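Local coordinates for acyl-CoA hydrolase (Bacillus cereus, PDB 1Y7U), which probably hydrolyses long-chain fatty acyl-CoA thioesters, using a hot-dog fold that binds coenzyme A, at residues Val88-Arg93 / Ile150-Ala155; Ser95-Val100 / Phe119-Ala124. All blocks are in the same frame, centred on the assembly; numbering follows the deposited sequence. Where two conformers were deposited one is given.

Interaction 1 of 2, residues Val88-Arg93 / Ile150-Ala155. With COA (coenzyme A), chain F.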
ATOM      1  N   VAL A  88     -11.573 -18.914  17.788  1.00 24.90           N
ATOM      2  CA  VAL A  88     -12.022 -20.200  17.293  1.00 27.08           C
ATOM      3  C   VAL A  88     -13.134 -20.669  18.228  1.00 29.15           C
ATOM      4  O   VAL A  88     -12.996 -20.537  19.440  1.00 31.18           O
ATOM      5  CB  VAL A  88     -10.858 -21.199  17.352  1.00 26.42           C
ATOM      6  CG1 VAL A  88     -11.294 -22.559  16.862  1.00 27.77           C
ATOM      7  CG2 VAL A  88      -9.705 -20.675  16.533  1.00 24.34           C
ATOM      8  N   ILE A  89     -14.242 -21.179  17.698  1.00 29.46           N
ATOM      9  CA  ILE A  89     -15.292 -21.675  18.583  1.00 33.46           C
ATOM     10  C   ILE A  89     -15.635 -23.113  18.303  1.00 37.92           C
ATOM     11  O   ILE A  89     -16.019 -23.839  19.208  1.00 43.35           O
ATOM     12  CB  ILE A  89     -16.621 -20.933  18.477  1.00 31.74           C
ATOM     13  CG1 ILE A  89     -16.641 -20.111  17.203  1.00 31.77           C
ATOM     14  CG2 ILE A  89     -16.902 -20.170  19.767  1.00 27.02           C
ATOM     15  CD1 ILE A  89     -18.005 -19.969  16.653  1.00 33.68           C
ATOM     16  N   TRP A  90     -15.521 -23.529  17.051  1.00 37.70           N
ATOM     17  CA  TRP A  90     -15.841 -24.898  16.700  1.00 37.78           C
ATOM     18  C   TRP A  90     -14.641 -25.525  16.026  1.00 38.22           C
ATOM     19  O   TRP A  90     -13.945 -24.862  15.271  1.00 39.80           O
ATOM     20  CB  TRP A  90     -17.038 -24.920  15.753  1.00 36.33           C
ATOM     21  CG  TRP A  90     -17.429 -26.291  15.264  1.00 36.02           C
ATOM     22  CD1 TRP A  90     -18.404 -27.101  15.779  1.00 34.71           C
ATOM     23  CD2 TRP A  90     -16.856 -27.004  14.163  1.00 34.41           C
ATOM     24  NE1 TRP A  90     -18.472 -28.269  15.060  1.00 33.67           N
ATOM     25  CE2 TRP A  90     -17.533 -28.236  14.065  1.00 33.36           C
ATOM     26  CE3 TRP A  90     -15.835 -26.720  13.251  1.00 33.86           C
ATOM     27  CZ2 TRP A  90     -17.223 -29.184  13.092  1.00 35.09           C
ATOM     28  CZ3 TRP A  90     -15.526 -27.665  12.282  1.00 35.30           C
ATOM     29  CH2 TRP A  90     -16.219 -28.883  12.211  1.00 35.91           C
ATOM     30  N   THR A  91     -14.386 -26.797  16.305  1.00 40.15           N
ATOM     31  CA  THR A  91     -13.273 -27.480  15.661  1.00 41.14           C
ATOM     32  C   THR A  91     -13.665 -28.839  15.156  1.00 42.56           C
ATOM     33  O   THR A  91     -14.480 -29.529  15.759  1.00 44.26           O
ATOM     34  CB  THR A  91     -12.054 -27.686  16.590  1.00 39.07           C
ATOM     35  OG1 THR A  91     -12.484 -28.142  17.882  1.00 39.02           O
ATOM     36  CG2 THR A  91     -11.257 -26.410  16.695  1.00 36.97           C
ATOM     37  N   GLY A  92     -13.079 -29.202  14.024  1.00 44.64           N
ATOM     38  CA  GLY A  92     -13.315 -30.501  13.436  1.00 43.88           C
ATOM     39  C   GLY A  92     -12.083 -31.262  13.854  1.00 43.40           C
ATOM     40  O   GLY A  92     -11.563 -31.035  14.940  1.00 45.39           O
ATOM     41  N   ARG A  93     -11.592 -32.152  13.012  1.00 43.01           N
ATOM     42  CA  ARG A  93     -10.400 -32.893  13.368  1.00 43.99           C
ATOM     43  C   ARG A  93      -9.209 -32.112  12.851  1.00 44.56           C
ATOM     44  O   ARG A  93      -8.178 -31.960  13.516  1.00 44.87           O
ATOM     45  CB  ARG A  93     -10.421 -34.264  12.707  1.00 44.79           C
ATOM     46  CG  ARG A  93      -9.130 -35.008  12.862  1.00 48.22           C
ATOM     47  CD  ARG A  93      -9.061 -36.172  11.913  1.00 52.42           C
ATOM     48  NE  ARG A  93      -7.696 -36.672  11.827  1.00 56.96           N
ATOM     49  CZ  ARG A  93      -6.938 -36.587  10.739  1.00 57.60           C
ATOM     50  NH1 ARG A  93      -7.417 -36.025   9.633  1.00 56.79           N
ATOM     51  NH2 ARG A  93      -5.697 -37.052  10.765  1.00 59.90           N
ATOM     52  N   ILE A 150     -24.330 -22.136  17.453  1.00 28.20           N
ATOM     53  CA  ILE A 150     -24.572 -21.620  16.118  1.00 28.36           C
ATOM     54  C   ILE A 150     -23.514 -22.139  15.163  1.00 29.47           C
ATOM     55  O   ILE A 150     -23.822 -22.532  14.037  1.00 30.35           O
ATOM     56  CB  ILE A 150     -24.558 -20.080  16.106  1.00 29.09           C
ATOM     57  CG1 ILE A 150     -25.730 -19.560  16.943  1.00 28.85           C
ATOM     58  CG2 ILE A 150     -24.623 -19.563  14.674  1.00 26.87           C
ATOM     59  CD1 ILE A 150     -25.859 -18.059  16.995  1.00 28.26           C
ATOM     60  N   ALA A 151     -22.264 -22.148  15.611  1.00 31.23           N
ATOM     61  CA  ALA A 151     -21.176 -22.634  14.776  1.00 32.46           C
ATOM     62  C   ALA A 151     -21.412 -24.098  14.422  1.00 33.85           C
ATOM     63  O   ALA A 151     -21.101 -24.531  13.317  1.00 34.80           O
ATOM     64  CB  ALA A 151     -19.859 -22.478  15.497  1.00 30.68           C
ATOM     65  N   VAL A 152     -21.962 -24.855  15.366  1.00 34.60           N
ATOM     66  CA  VAL A 152     -22.253 -26.271  15.149  1.00 35.87           C
ATOM     67  C   VAL A 152     -23.225 -26.444  13.981  1.00 37.54           C
ATOM     68  O   VAL A 152     -23.038 -27.320  13.126  1.00 35.13           O
ATOM     69  CB  VAL A 152     -22.871 -26.919  16.424  1.00 35.95           C
ATOM     70  CG1 VAL A 152     -23.395 -28.302  16.111  1.00 33.16           C
ATOM     71  CG2 VAL A 152     -21.822 -27.008  17.529  1.00 35.70           C
ATOM     72  N   LEU A 153     -24.256 -25.603  13.948  1.00 39.71           N
ATOM     73  CA  LEU A 153     -25.257 -25.661  12.889  1.00 42.47           C
ATOM     74  C   LEU A 153     -24.728 -25.197  11.546  1.00 45.06           C
ATOM     75  O   LEU A 153     -25.121 -25.720  10.509  1.00 46.13           O
ATOM     76  CB  LEU A 153     -26.484 -24.834  13.269  1.00 37.97           C
ATOM     77  CG  LEU A 153     -27.227 -25.421  14.469  1.00 36.97           C
ATOM     78  CD1 LEU A 153     -28.262 -24.461  14.997  1.00 35.49           C
ATOM     79  CD2 LEU A 153     -27.861 -26.719  14.040  1.00 32.66           C
ATOM     80  N   ARG A 154     -23.833 -24.217  11.578  0.50 46.70           N
ATOM     81  CA  ARG A 154     -23.231 -23.674  10.367  0.50 49.59           C
ATOM     82  C   ARG A 154     -22.262 -24.679   9.760  0.50 51.20           C
ATOM     83  O   ARG A 154     -22.052 -24.708   8.546  0.50 51.18           O
ATOM     84  CB  ARG A 154     -22.474 -22.383  10.696  0.50 49.00           C
ATOM     85  CG  ARG A 154     -23.364 -21.209  11.065  0.50 48.39           C
ATOM     86  CD  ARG A 154     -23.848 -20.480   9.825  0.50 46.40           C
ATOM     87  NE  ARG A 154     -24.496 -21.375   8.877  0.50 44.45           N
ATOM     88  CZ  ARG A 154     -24.887 -21.011   7.662  0.50 45.57           C
ATOM     89  NH1 ARG A 154     -24.695 -19.768   7.243  0.50 43.66           N
ATOM     90  NH2 ARG A 154     -25.465 -21.893   6.860  0.50 47.95           N
ATOM     91  N   ALA A 155     -21.684 -25.508  10.621  1.00 52.23           N
ATOM     92  CA  ALA A 155     -20.701 -26.501  10.206  1.00 54.17           C
ATOM     93  C   ALA A 155     -21.387 -27.692   9.545  1.00 55.14           C
ATOM     94  O   ALA A 155     -20.724 -28.541   8.948  1.00 56.03           O
ATOM     95  CB  ALA A 155     -19.884 -26.964  11.406  1.00 55.11           C
TER
HETATM   96  N1A COA F 201     -15.762 -25.292   3.760  1.00 76.21           N
HETATM   97  C2A COA F 201     -15.544 -25.598   5.058  1.00 75.17           C
HETATM   98  N3A COA F 201     -14.683 -26.597   5.388  1.00 75.45           N
HETATM   99  C4A COA F 201     -14.058 -27.273   4.447  1.00 76.95           C
HETATM  100  C5A COA F 201     -14.237 -26.949   3.149  1.00 76.82           C
HETATM  101  C6A COA F 201     -15.101 -25.941   2.776  1.00 76.62           C
HETATM  102  N6A COA F 201     -15.085 -25.379   1.569  1.00 73.05           N
HETATM  103  N7A COA F 201     -13.496 -27.771   2.455  1.00 76.94           N
HETATM  104  C8A COA F 201     -12.840 -28.564   3.265  1.00 76.64           C
HETATM  105  N9A COA F 201     -13.190 -28.292   4.508  1.00 77.88           N
HETATM  106  C1B COA F 201     -12.588 -28.927   5.685  1.00 78.85           C
HETATM  107  C2B COA F 201     -13.421 -29.995   6.344  1.00 77.79           C
HETATM  108  O2B COA F 201     -14.108 -29.381   7.399  1.00 78.12           O
HETATM  109  C3B COA F 201     -12.441 -31.013   6.880  1.00 75.97           C
HETATM  110  O3B COA F 201     -12.525 -30.826   8.234  1.00 68.81           O
HETATM  111  P3B COA F 201     -12.298 -31.784   9.390  1.00 60.11           P
HETATM  112  O7A COA F 201     -12.146 -30.973  10.504  1.00 58.50           O
HETATM  113  O8A COA F 201     -11.217 -32.662   9.386  1.00 61.17           O
HETATM  114  O9A COA F 201     -13.445 -32.509   9.644  1.00 60.26           O
HETATM  115  C4B COA F 201     -11.134 -30.465   6.385  1.00 79.96           C
HETATM  116  O4B COA F 201     -11.474 -29.665   5.309  1.00 80.24           O
HETATM  117  C5B COA F 201     -10.168 -31.484   5.877  1.00 84.67           C
HETATM  118  O5B COA F 201     -10.324 -31.601   4.488  1.00 91.57           O
HETATM  119  P1A COA F 201      -9.810 -32.842   3.631  1.00 94.88           P
HETATM  120  O1A COA F 201     -10.913 -33.554   2.979  1.00 94.23           O
HETATM  121  O2A COA F 201      -9.095 -33.801   4.469  1.00 92.67           O
HETATM  122  O3A COA F 201      -8.912 -32.293   2.447  1.00 94.77           O
HETATM  123  P2A COA F 201      -9.170 -31.089   1.445  1.00 94.20           P
HETATM  124  O4A COA F 201     -10.535 -31.040   0.904  1.00 93.28           O
HETATM  125  O5A COA F 201      -8.223 -31.283   0.377  1.00 93.84           O
HETATM  126  O6A COA F 201      -8.829 -29.749   2.219  1.00 92.58           O
HETATM  127  CBP COA F 201      -9.037 -27.696   0.878  1.00 84.24           C
HETATM  128  CCP COA F 201      -8.158 -28.613   1.719  1.00 86.72           C
HETATM  129  CDP COA F 201     -10.134 -28.428   0.149  1.00 83.87           C
HETATM  130  CEP COA F 201      -9.693 -26.672   1.766  1.00 81.46           C
HETATM  131  CAP COA F 201      -8.222 -27.202  -0.317  1.00 82.92           C
HETATM  132  OAP COA F 201      -8.709 -27.743  -1.521  1.00 83.34           O
HETATM  133  C9P COA F 201      -7.480 -25.910  -0.397  1.00 79.91           C
HETATM  134  O9P COA F 201      -6.116 -25.911  -0.197  1.00 78.12           O
HETATM  135  N8P COA F 201      -8.129 -24.819  -0.650  1.00 76.26           N
HETATM  136  C7P COA F 201      -7.750 -23.568  -0.081  1.00 74.63           C
HETATM  137  C6P COA F 201      -6.264 -23.284  -0.006  1.00 74.66           C
HETATM  138  C5P COA F 201      -5.939 -21.826  -0.038  1.00 73.79           C
HETATM  139  O5P COA F 201      -4.828 -21.436  -0.454  1.00 73.92           O
HETATM  140  N4P COA F 201      -6.876 -21.018   0.381  1.00 71.58           N
HETATM  141  C3P COA F 201      -6.931 -19.675  -0.064  1.00 71.80           C
HETATM  142  C2P COA F 201      -7.514 -19.645  -1.445  1.00 72.35           C
HETATM  143  S1P COA F 201      -6.307 -19.190  -2.641  1.00 78.20           S

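Interaction 2 of 2, residues Ser95-Val100 / Phe119-Ala124. With COA (coenzyme A), chain F.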
ATOM      1  N   SER A  95      -9.972 -29.046  10.782  1.00 40.38           N
ATOM      2  CA  SER A  95     -10.398 -27.673  10.535  1.00 37.75           C
ATOM      3  C   SER A  95     -10.940 -26.997  11.776  1.00 37.05           C
ATOM      4  O   SER A  95     -11.189 -27.641  12.787  1.00 36.50           O
ATOM      5  CB  SER A  95     -11.476 -27.650   9.462  1.00 37.56           C
ATOM      6  OG  SER A  95     -12.623 -28.348   9.910  1.00 37.95           O
HETATM    7  N   MSE A  96     -11.137 -25.689  11.680  1.00 36.73           N
HETATM    8  CA  MSE A  96     -11.660 -24.920  12.796  1.00 38.00           C
HETATM    9  C   MSE A  96     -12.483 -23.748  12.286  1.00 36.01           C
HETATM   10  O   MSE A  96     -12.186 -23.184  11.235  1.00 37.17           O
HETATM   11  CB  MSE A  96     -10.499 -24.435  13.657  1.00 39.75           C
HETATM   12  CG  MSE A  96      -9.345 -23.927  12.834  1.00 49.03           C
HETATM   13 SE   MSE A  96      -7.641 -24.145  13.704  1.00 55.57          SE
HETATM   14  CE  MSE A  96      -8.006 -23.048  15.217  1.00 49.55           C
ATOM     15  N   GLU A  97     -13.545 -23.407  13.006  1.00 33.84           N
ATOM     16  CA  GLU A  97     -14.376 -22.285  12.611  1.00 34.20           C
ATOM     17  C   GLU A  97     -14.092 -21.107  13.500  1.00 32.37           C
ATOM     18  O   GLU A  97     -14.194 -21.193  14.724  1.00 34.71           O
ATOM     19  CB  GLU A  97     -15.851 -22.628  12.678  1.00 36.89           C
ATOM     20  CG  GLU A  97     -16.313 -23.447  11.515  1.00 45.12           C
ATOM     21  CD  GLU A  97     -17.791 -23.320  11.310  1.00 52.26           C
ATOM     22  OE1 GLU A  97     -18.221 -22.291  10.755  1.00 57.10           O
ATOM     23  OE2 GLU A  97     -18.530 -24.236  11.721  1.00 58.25           O
ATOM     24  N   VAL A  98     -13.730 -20.000  12.872  1.00 28.78           N
ATOM     25  CA  VAL A  98     -13.402 -18.797  13.601  1.00 25.61           C
ATOM     26  C   VAL A  98     -14.516 -17.782  13.470  1.00 26.48           C
ATOM     27  O   VAL A  98     -14.930 -17.423  12.361  1.00 25.72           O
ATOM     28  CB  VAL A  98     -12.093 -18.190  13.074  1.00 21.90           C
ATOM     29  CG1 VAL A  98     -11.695 -17.002  13.930  1.00 23.01           C
ATOM     30  CG2 VAL A  98     -10.997 -19.249  13.066  1.00 17.77           C
ATOM     31  N   PHE A  99     -15.016 -17.340  14.614  1.00 24.73           N
ATOM     32  CA  PHE A  99     -16.072 -16.343  14.635  1.00 24.65           C
ATOM     33  C   PHE A  99     -15.388 -14.986  14.535  1.00 27.33           C
ATOM     34  O   PHE A  99     -14.317 -14.771  15.117  1.00 28.49           O
ATOM     35  CB  PHE A  99     -16.860 -16.417  15.941  1.00 21.29           C
ATOM     36  CG  PHE A  99     -17.896 -15.351  16.074  1.00 20.84           C
ATOM     37  CD1 PHE A  99     -19.041 -15.373  15.278  1.00 22.60           C
ATOM     38  CD2 PHE A  99     -17.706 -14.279  16.948  1.00 21.39           C
ATOM     39  CE1 PHE A  99     -19.987 -14.333  15.350  1.00 21.22           C
ATOM     40  CE2 PHE A  99     -18.643 -13.235  17.028  1.00 19.89           C
ATOM     41  CZ  PHE A  99     -19.783 -13.263  16.225  1.00 20.62           C
ATOM     42  N   VAL A 100     -15.989 -14.076  13.781  1.00 28.17           N
ATOM     43  CA  VAL A 100     -15.423 -12.750  13.630  1.00 28.01           C
ATOM     44  C   VAL A 100     -16.509 -11.729  13.846  1.00 28.43           C
ATOM     45  O   VAL A 100     -17.602 -11.828  13.292  1.00 28.81           O
ATOM     46  CB  VAL A 100     -14.815 -12.540  12.246  1.00 27.86           C
ATOM     47  CG1 VAL A 100     -14.071 -11.217  12.223  1.00 29.76           C
ATOM     48  CG2 VAL A 100     -13.877 -13.685  11.911  1.00 29.89           C
ATOM     49  N   PHE A 119     -18.377 -16.397  10.164  1.00 24.33           N
ATOM     50  CA  PHE A 119     -17.537 -17.500  10.583  1.00 23.71           C
ATOM     51  C   PHE A 119     -16.632 -17.797   9.417  1.00 22.68           C
ATOM     52  O   PHE A 119     -17.087 -17.880   8.277  1.00 23.49           O
ATOM     53  CB  PHE A 119     -18.368 -18.738  10.908  1.00 24.12           C
ATOM     54  CG  PHE A 119     -19.305 -18.551  12.058  1.00 24.94           C
ATOM     55  CD1 PHE A 119     -20.492 -17.842  11.895  1.00 28.46           C
ATOM     56  CD2 PHE A 119     -19.003 -19.079  13.312  1.00 24.66           C
ATOM     57  CE1 PHE A 119     -21.372 -17.661  12.971  1.00 29.39           C
ATOM     58  CE2 PHE A 119     -19.866 -18.904  14.383  1.00 23.00           C
ATOM     59  CZ  PHE A 119     -21.051 -18.197  14.218  1.00 27.54           C
ATOM     60  N   VAL A 120     -15.345 -17.929   9.690  1.00 21.85           N
ATOM     61  CA  VAL A 120     -14.403 -18.225   8.631  1.00 20.66           C
ATOM     62  C   VAL A 120     -13.835 -19.587   8.979  1.00 22.50           C
ATOM     63  O   VAL A 120     -13.470 -19.839  10.125  1.00 22.44           O
ATOM     64  CB  VAL A 120     -13.274 -17.183   8.571  1.00 19.08           C
ATOM     65  CG1 VAL A 120     -12.512 -17.329   7.257  1.00 20.20           C
ATOM     66  CG2 VAL A 120     -13.846 -15.781   8.703  1.00 14.95           C
ATOM     67  N   THR A 121     -13.782 -20.477   7.999  1.00 24.08           N
ATOM     68  CA  THR A 121     -13.270 -21.811   8.245  1.00 26.31           C
ATOM     69  C   THR A 121     -11.832 -21.932   7.764  1.00 27.21           C
ATOM     70  O   THR A 121     -11.522 -21.568   6.628  1.00 25.78           O
ATOM     71  CB  THR A 121     -14.139 -22.870   7.525  1.00 27.33           C
ATOM     72  OG1 THR A 121     -15.503 -22.724   7.936  1.00 27.18           O
ATOM     73  CG2 THR A 121     -13.662 -24.276   7.860  1.00 24.88           C
ATOM     74  N   PHE A 122     -10.962 -22.440   8.635  1.00 28.56           N
ATOM     75  CA  PHE A 122      -9.554 -22.634   8.299  1.00 31.07           C
ATOM     76  C   PHE A 122      -9.151 -24.102   8.445  1.00 32.60           C
ATOM     77  O   PHE A 122      -9.704 -24.826   9.272  1.00 34.68           O
ATOM     78  CB  PHE A 122      -8.656 -21.778   9.202  1.00 29.56           C
ATOM     79  CG  PHE A 122      -8.668 -20.307   8.871  1.00 29.65           C
ATOM     80  CD1 PHE A 122      -9.648 -19.470   9.395  1.00 29.91           C
ATOM     81  CD2 PHE A 122      -7.712 -19.768   8.017  1.00 27.51           C
ATOM     82  CE1 PHE A 122      -9.676 -18.116   9.072  1.00 30.06           C
ATOM     83  CE2 PHE A 122      -7.730 -18.422   7.688  1.00 28.20           C
ATOM     84  CZ  PHE A 122      -8.713 -17.592   8.216  1.00 32.02           C
ATOM     85  N   VAL A 123      -8.192 -24.539   7.636  1.00 32.98           N
ATOM     86  CA  VAL A 123      -7.700 -25.913   7.697  1.00 33.42           C
ATOM     87  C   VAL A 123      -6.198 -25.893   7.936  1.00 35.64           C
ATOM     88  O   VAL A 123      -5.446 -25.281   7.173  1.00 34.91           O
ATOM     89  CB  VAL A 123      -7.954 -26.683   6.383  1.00 32.61           C
ATOM     90  CG1 VAL A 123      -7.262 -28.044   6.437  1.00 27.95           C
ATOM     91  CG2 VAL A 123      -9.442 -26.855   6.158  1.00 30.28           C
ATOM     92  N   ALA A 124      -5.761 -26.570   8.992  1.00 36.49           N
ATOM     93  CA  ALA A 124      -4.341 -26.623   9.316  1.00 36.16           C
ATOM     94  C   ALA A 124      -3.641 -27.583   8.364  1.00 37.46           C
ATOM     95  O   ALA A 124      -4.094 -28.706   8.160  1.00 38.14           O
ATOM     96  CB  ALA A 124      -4.151 -27.071  10.758  1.00 35.73           C
TER
HETATM   97  N1A COA F 201     -15.762 -25.292   3.760  1.00 76.21           N
HETATM   98  C2A COA F 201     -15.544 -25.598   5.058  1.00 75.17           C
HETATM   99  N3A COA F 201     -14.683 -26.597   5.388  1.00 75.45           N
HETATM  100  C4A COA F 201     -14.058 -27.273   4.447  1.00 76.95           C
HETATM  101  C5A COA F 201     -14.237 -26.949   3.149  1.00 76.82           C
HETATM  102  C6A COA F 201     -15.101 -25.941   2.776  1.00 76.62           C
HETATM  103  N6A COA F 201     -15.085 -25.379   1.569  1.00 73.05           N
HETATM  104  N7A COA F 201     -13.496 -27.771   2.455  1.00 76.94           N
HETATM  105  C8A COA F 201     -12.840 -28.564   3.265  1.00 76.64           C
HETATM  106  N9A COA F 201     -13.190 -28.292   4.508  1.00 77.88           N
HETATM  107  C1B COA F 201     -12.588 -28.927   5.685  1.00 78.85           C
HETATM  108  C2B COA F 201     -13.421 -29.995   6.344  1.00 77.79           C
HETATM  109  O2B COA F 201     -14.108 -29.381   7.399  1.00 78.12           O
HETATM  110  C3B COA F 201     -12.441 -31.013   6.880  1.00 75.97           C
HETATM  111  O3B COA F 201     -12.525 -30.826   8.234  1.00 68.81           O
HETATM  112  P3B COA F 201     -12.298 -31.784   9.390  1.00 60.11           P
HETATM  113  O7A COA F 201     -12.146 -30.973  10.504  1.00 58.50           O
HETATM  114  O8A COA F 201     -11.217 -32.662   9.386  1.00 61.17           O
HETATM  115  O9A COA F 201     -13.445 -32.509   9.644  1.00 60.26           O
HETATM  116  C4B COA F 201     -11.134 -30.465   6.385  1.00 79.96           C
HETATM  117  O4B COA F 201     -11.474 -29.665   5.309  1.00 80.24           O
HETATM  118  C5B COA F 201     -10.168 -31.484   5.877  1.00 84.67           C
HETATM  119  O5B COA F 201     -10.324 -31.601   4.488  1.00 91.57           O
HETATM  120  P1A COA F 201      -9.810 -32.842   3.631  1.00 94.88           P
HETATM  121  O1A COA F 201     -10.913 -33.554   2.979  1.00 94.23           O
HETATM  122  O2A COA F 201      -9.095 -33.801   4.469  1.00 92.67           O
HETATM  123  O3A COA F 201      -8.912 -32.293   2.447  1.00 94.77           O
HETATM  124  P2A COA F 201      -9.170 -31.089   1.445  1.00 94.20           P
HETATM  125  O4A COA F 201     -10.535 -31.040   0.904  1.00 93.28           O
HETATM  126  O5A COA F 201      -8.223 -31.283   0.377  1.00 93.84           O
HETATM  127  O6A COA F 201      -8.829 -29.749   2.219  1.00 92.58           O
HETATM  128  CBP COA F 201      -9.037 -27.696   0.878  1.00 84.24           C
HETATM  129  CCP COA F 201      -8.158 -28.613   1.719  1.00 86.72           C
HETATM  130  CDP COA F 201     -10.134 -28.428   0.149  1.00 83.87           C
HETATM  131  CEP COA F 201      -9.693 -26.672   1.766  1.00 81.46           C
HETATM  132  CAP COA F 201      -8.222 -27.202  -0.317  1.00 82.92           C
HETATM  133  OAP COA F 201      -8.709 -27.743  -1.521  1.00 83.34           O
HETATM  134  C9P COA F 201      -7.480 -25.910  -0.397  1.00 79.91           C
HETATM  135  O9P COA F 201      -6.116 -25.911  -0.197  1.00 78.12           O
HETATM  136  N8P COA F 201      -8.129 -24.819  -0.650  1.00 76.26           N
HETATM  137  C7P COA F 201      -7.750 -23.568  -0.081  1.00 74.63           C
HETATM  138  C6P COA F 201      -6.264 -23.284  -0.006  1.00 74.66           C
HETATM  139  C5P COA F 201      -5.939 -21.826  -0.038  1.00 73.79           C
HETATM  140  O5P COA F 201      -4.828 -21.436  -0.454  1.00 73.92           O
HETATM  141  N4P COA F 201      -6.876 -21.018   0.381  1.00 71.58           N
HETATM  142  C3P COA F 201      -6.931 -19.675  -0.064  1.00 71.80           C
HETATM  143  C2P COA F 201      -7.514 -19.645  -1.445  1.00 72.35           C
HETATM  144  S1P COA F 201      -6.307 -19.190  -2.641  1.00 78.20           S

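Interaction 1 of 2, residues Val88-Arg93 / Ile150-Ala155
Trp90, near the end of strand 81-91, lies against helix 142-170 and carries most of the contact between Val88-Arg93 and Ile150-Ala155. A classic beta bulge sets Ile89 and Trp90 together opposite Glu97 of the next strand, and both side chains set out toward the helix. The two short segments cross at -46°, with 8.1 Å between their axes. The tightly packed part centres on two buried alanines. The methyl of Ala151 touches Ile89 CD1, and Ala151 CB lies 3.7 Å from Trp90 CB. One turn on, Ala155 offers its CB to the indole face in a CH-pi contact, 3.9 Å from the centroid of the six-membered ring of Trp90 and 17° off its normal. With CG anti to the backbone N (chi1 177°), the indole reaches along the helix, so that both alanines are met by one side chain. On the more solvent-accessible side, the partly exposed Val152 touches the indole with one methyl at its edge, CG2 lying 3.8 Å from Trp90 CD1. Beyond Trp90 the chain no longer touches Ile150-Ala155. Arg93, a solvent-exposed residue, extends its side chain outward, while its backbone N makes a weak hydrogen bond of 2.8 Å to O7A, an oxygen of the coenzyme A 3'-phosphate. Arg158, another coenzyme A-binding residue on the same helix, lies beside Trp90. No hydrogen bond links the two segments: apolar and CH-pi contacts join them, small alanines admit the indole close to the helix, and the Glu97 carboxylate beside those alanines gives the apolar patch a polar border.

Interaction 2 of 2, residues Ser95-Val100 / Phe119-Ala124
Four backbone hydrogen bonds lace Ser95-Val100 to Phe119-Ala124 as a beta hairpin of the antiparallel hot-dog sheet, two within each of the hydrogen-bonded pairs Met96-Phe122 and Val98-Val120. The straightest runs from Val98 N to Val120 O, 2.8 Å long at 174°. Glu97-Thr121 lies between these pairs, with Ser95-Val123 and Phe99-Phe119 beyond them on either side; the side chains of all three non-hydrogen-bonded pairs share one face. The side chain of Phe119 can be traced outward along this face. Phe119 CB sits 3.6 Å from Glu97 OE1, and CG, anti to its own carbonyl carbon (chi1 -63°), remains beside that carboxylate oxygen. CD2 lies between Glu97 OE1 and Phe99 CD1. Farther out, CE1 and CE2 both approach Phe99 CD1, and Phe119 CZ, the tip, is 3.6 Å from Phe99 CD1. The two rings form an edge-to-face pair, the edge of Phe99 toward the face of Phe119, with planes at 61°. The Ser95-Val123 end reaches the coenzyme A site: Ser95 N donates a 2.9 Å hydrogen bond to O7A of the 3'-phosphate, while Thr121 CG2 meets the adenine at N3A, 3.5 Å away. Glu97, Phe119 and Thr121 face helix 142-170, whereas Met96 (present as selenomethionine) and Phe122 on the reverse face pack on helix 39-58; strands 81-91 and 61-71 flank the pair within the five-stranded sheet.

Interactions 1 and 2 have centres 8 Å apart and meet on neighbouring strands of the hot-dog sheet. Along the chain, 88-93 is followed by 95-100, then 119-124 and finally 150-155, so the hairpin pairing of interaction 2 is nested inside the loop that interaction 1 closes. Glu97 is the shared point: its backbone probably hydrogen-bonds to Ile89 and Trp90, and its side chain packs against Ala151 and Ala155. The turn between strands 81-91 and 95-105 brings parts of both contacts to the coenzyme A 3'-phosphate. Packing of helix 142-170 on the sheet and one end of the coenzyme A pocket are therefore built from adjoining pieces, with Asp71 and Phe72 of the second subunit adding hydrogen bonds to the same coenzyme A.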